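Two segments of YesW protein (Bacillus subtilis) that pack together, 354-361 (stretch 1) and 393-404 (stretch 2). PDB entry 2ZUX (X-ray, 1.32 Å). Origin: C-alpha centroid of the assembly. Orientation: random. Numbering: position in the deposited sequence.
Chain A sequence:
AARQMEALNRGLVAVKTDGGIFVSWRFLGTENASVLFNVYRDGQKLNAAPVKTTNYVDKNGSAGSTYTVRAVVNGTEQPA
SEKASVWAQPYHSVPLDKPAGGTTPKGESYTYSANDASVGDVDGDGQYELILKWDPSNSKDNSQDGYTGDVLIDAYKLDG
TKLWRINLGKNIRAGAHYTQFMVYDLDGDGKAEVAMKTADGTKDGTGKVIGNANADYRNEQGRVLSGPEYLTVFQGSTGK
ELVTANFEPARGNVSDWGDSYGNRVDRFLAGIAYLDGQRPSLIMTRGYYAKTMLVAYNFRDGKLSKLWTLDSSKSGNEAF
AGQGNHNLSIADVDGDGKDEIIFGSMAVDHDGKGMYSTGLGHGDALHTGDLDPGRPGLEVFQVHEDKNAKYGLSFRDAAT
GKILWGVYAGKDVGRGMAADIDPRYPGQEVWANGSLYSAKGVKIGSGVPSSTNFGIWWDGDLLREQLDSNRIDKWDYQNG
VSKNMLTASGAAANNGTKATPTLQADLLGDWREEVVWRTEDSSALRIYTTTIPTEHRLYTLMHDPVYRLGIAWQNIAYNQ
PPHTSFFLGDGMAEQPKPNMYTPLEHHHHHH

Stretch 1, residues 354-361: GMYSTGLG
Stretch 2 393-404: LSFRDAATGKIL

Stretch 1 runs as a strand over 354-357, then loops; stretch 2 is a strand over 393-397 that turns back through 398-402, closed by backbone hydrogen bonds from G401 N to D397 O (2.9 Å) and D397 N to K402 O (2.9 Å). D397 (chi1 t) steadies the turn, its OD1 accepting from T400 N at 3.0 Å. No backbone hydrogen bond joins the stretches; side chains do the work, with the CA atoms of Y356 and G401 6.1 Å apart and those of L360 and S394 8.5 Å apart.

Y356, extended (-162/163) with chi1 p and chi2 77°, is the polar hub. Its OH donates to A398 O at 2.7 Å and accepts from R396 NE at 2.9 Å and, more bent, from R396 NH2 at 3.2 Å; a phenol can do both. R396 (chi1 p, chi2 and chi3 t) reaches it edge-on.

Over one ring face lies G401, its CA 3.4 Å from the centroid of the Y356 ring. Glycine fits twice over: phi is 83°, and a CB would fall 2.4 Å from Y356 CD1.

Apolar contacts continue the interface. T358 (chi1 p) sets CG2 3.9 Å from I403 CD1, while L360 CD1 (chi1 m, chi2 t) lies 4.0 Å from I403 CD1. One water bridges T358 OG1 (2.8 Å) and S394 OG (3.0 Å).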

# COMPACT_ATOMS: atom_id res chain seq x y z
N GLY A 354 8.29 17.89 -14.43
CA GLY A 354 6.92 17.60 -14.81
C GLY A 354 6.90 17.00 -16.20
O GLY A 354 7.55 17.52 -17.12
N MET A 355 6.16 15.90 -16.37
CA MET A 355 6.06 15.22 -17.67
C MET A 355 4.85 15.67 -18.49
O MET A 355 4.98 16.02 -19.67
CB MET A 355 5.99 13.70 -17.48
CG MET A 355 7.24 13.12 -16.89
SD MET A 355 7.03 11.42 -16.33
CE MET A 355 6.78 10.55 -17.87
N TYR A 356 3.67 15.62 -17.88
CA TYR A 356 2.44 16.01 -18.53
C TYR A 356 1.38 16.28 -17.48
O TYR A 356 1.52 15.86 -16.33
CB TYR A 356 1.93 14.90 -19.47
CG TYR A 356 1.56 13.59 -18.78
CD1 TYR A 356 0.37 13.46 -18.07
CD2 TYR A 356 2.41 12.48 -18.86
CE1 TYR A 356 0.03 12.26 -17.44
CE2 TYR A 356 2.07 11.27 -18.24
CZ TYR A 356 0.88 11.17 -17.53
OH TYR A 356 0.54 10.00 -16.91
N SER A 357 0.33 16.97 -17.90
CA SER A 357 -0.91 17.07 -17.13
C SER A 357 -2.07 16.84 -18.08
O SER A 357 -2.09 17.43 -19.17
CB SER A 357 -1.04 18.45 -16.51
OG SER A 357 -2.34 18.58 -15.96
N THR A 358 -3.03 16.01 -17.70
CA THR A 358 -4.22 15.83 -18.54
C THR A 358 -5.17 17.02 -18.38
O THR A 358 -6.10 17.17 -19.16
CB THR A 358 -4.99 14.56 -18.20
OG1 THR A 358 -5.56 14.70 -16.89
CG2 THR A 358 -4.09 13.33 -18.26
N GLY A 359 -4.94 17.84 -17.36
CA GLY A 359 -5.80 18.98 -17.09
C GLY A 359 -7.14 18.63 -16.47
O GLY A 359 -7.96 19.51 -16.25
N LEU A 360 -7.36 17.34 -16.17
CA LEU A 360 -8.66 16.88 -15.68
C LEU A 360 -8.85 17.11 -14.19
O LEU A 360 -9.96 16.95 -13.66
CB LEU A 360 -8.90 15.42 -16.07
CG LEU A 360 -9.01 15.20 -17.58
CD1 LEU A 360 -8.92 13.72 -17.90
CD2 LEU A 360 -10.29 15.82 -18.16
N GLY A 361 -7.77 17.49 -13.50
CA GLY A 361 -7.87 17.91 -12.12
C GLY A 361 -7.98 16.78 -11.11
O GLY A 361 -7.85 15.59 -11.45
N LEU A 393 -14.24 10.00 -15.68
CA LEU A 393 -13.33 8.87 -15.61
C LEU A 393 -12.47 8.90 -16.85
O LEU A 393 -12.96 9.15 -17.95
CB LEU A 393 -14.08 7.54 -15.44
CG LEU A 393 -15.34 7.25 -16.25
CD1 LEU A 393 -15.49 5.77 -16.54
CD2 LEU A 393 -16.59 7.78 -15.54
N SER A 394 -11.17 8.70 -16.65
CA SER A 394 -10.22 8.81 -17.74
C SER A 394 -9.30 7.60 -17.73
O SER A 394 -8.93 7.08 -16.68
CB SER A 394 -9.42 10.11 -17.67
OG SER A 394 -8.63 10.20 -16.49
N PHE A 395 -8.96 7.13 -18.93
CA PHE A 395 -8.11 5.97 -19.11
C PHE A 395 -7.01 6.40 -20.08
O PHE A 395 -7.30 6.75 -21.23
CB PHE A 395 -8.95 4.82 -19.67
CG PHE A 395 -8.25 3.48 -19.72
CD1 PHE A 395 -8.54 2.48 -18.79
CD2 PHE A 395 -7.34 3.19 -20.74
CE1 PHE A 395 -7.90 1.24 -18.85
CE2 PHE A 395 -6.70 1.97 -20.80
CZ PHE A 395 -6.99 0.98 -19.86
N ARG A 396 -5.77 6.43 -19.60
CA ARG A 396 -4.71 7.09 -20.35
C ARG A 396 -3.43 6.28 -20.45
O ARG A 396 -3.19 5.36 -19.67
CB ARG A 396 -4.39 8.44 -19.71
CG ARG A 396 -3.52 8.36 -18.45
CD ARG A 396 -3.39 9.73 -17.85
NE ARG A 396 -2.40 9.92 -16.79
CZ ARG A 396 -2.69 10.20 -15.52
NH1 ARG A 396 -3.94 10.23 -15.08
NH2 ARG A 396 -1.71 10.44 -14.66
N ASP A 397 -2.61 6.67 -21.43
CA ASP A 397 -1.25 6.20 -21.56
C ASP A 397 -0.46 6.75 -20.36
O ASP A 397 -0.39 7.95 -20.17
CB ASP A 397 -0.69 6.73 -22.88
CG ASP A 397 0.72 6.26 -23.18
OD1 ASP A 397 1.61 6.42 -22.32
OD2 ASP A 397 0.94 5.78 -24.31
N ALA A 398 0.11 5.86 -19.55
CA ALA A 398 0.79 6.29 -18.32
C ALA A 398 1.99 7.20 -18.58
O ALA A 398 2.29 8.09 -17.78
CB ALA A 398 1.21 5.08 -17.49
N ALA A 399 2.69 6.94 -19.68
CA ALA A 399 3.93 7.65 -20.01
C ALA A 399 3.71 9.00 -20.69
O ALA A 399 4.42 9.95 -20.39
CB ALA A 399 4.83 6.77 -20.87
N THR A 400 2.75 9.07 -21.60
CA THR A 400 2.57 10.27 -22.40
C THR A 400 1.41 11.13 -21.90
O THR A 400 1.34 12.32 -22.21
CB THR A 400 2.28 9.95 -23.88
OG1 THR A 400 0.98 9.36 -24.00
CG2 THR A 400 3.34 9.01 -24.47
N GLY A 401 0.50 10.51 -21.16
CA GLY A 401 -0.69 11.20 -20.67
C GLY A 401 -1.83 11.27 -21.68
O GLY A 401 -2.89 11.79 -21.37
N LYS A 402 -1.60 10.74 -22.88
CA LYS A 402 -2.62 10.75 -23.92
C LYS A 402 -3.86 10.01 -23.42
O LYS A 402 -3.77 8.87 -22.96
CB LYS A 402 -2.11 10.08 -25.20
CG LYS A 402 -3.16 9.95 -26.31
CD LYS A 402 -2.58 9.31 -27.58
CE LYS A 402 -3.61 9.22 -28.70
NZ LYS A 402 -4.34 10.50 -28.93
N ILE A 403 -5.01 10.66 -23.52
CA ILE A 403 -6.26 10.01 -23.16
C ILE A 403 -6.61 8.97 -24.23
O ILE A 403 -6.76 9.30 -25.41
CB ILE A 403 -7.42 11.03 -22.99
CG1 ILE A 403 -7.04 12.14 -21.98
CG2 ILE A 403 -8.71 10.32 -22.57
CD1 ILE A 403 -6.71 11.66 -20.58
N LEU A 404 -6.71 7.71 -23.82
CA LEU A 404 -7.10 6.64 -24.73
C LEU A 404 -8.61 6.62 -24.86
O LEU A 404 -9.15 6.48 -25.97
CB LEU A 404 -6.56 5.29 -24.25
CG LEU A 404 -5.04 5.32 -24.08
CD1 LEU A 404 -4.55 4.13 -23.29
CD2 LEU A 404 -4.35 5.39 -25.43
O HOH W 1 -6.35 12.16 -16.01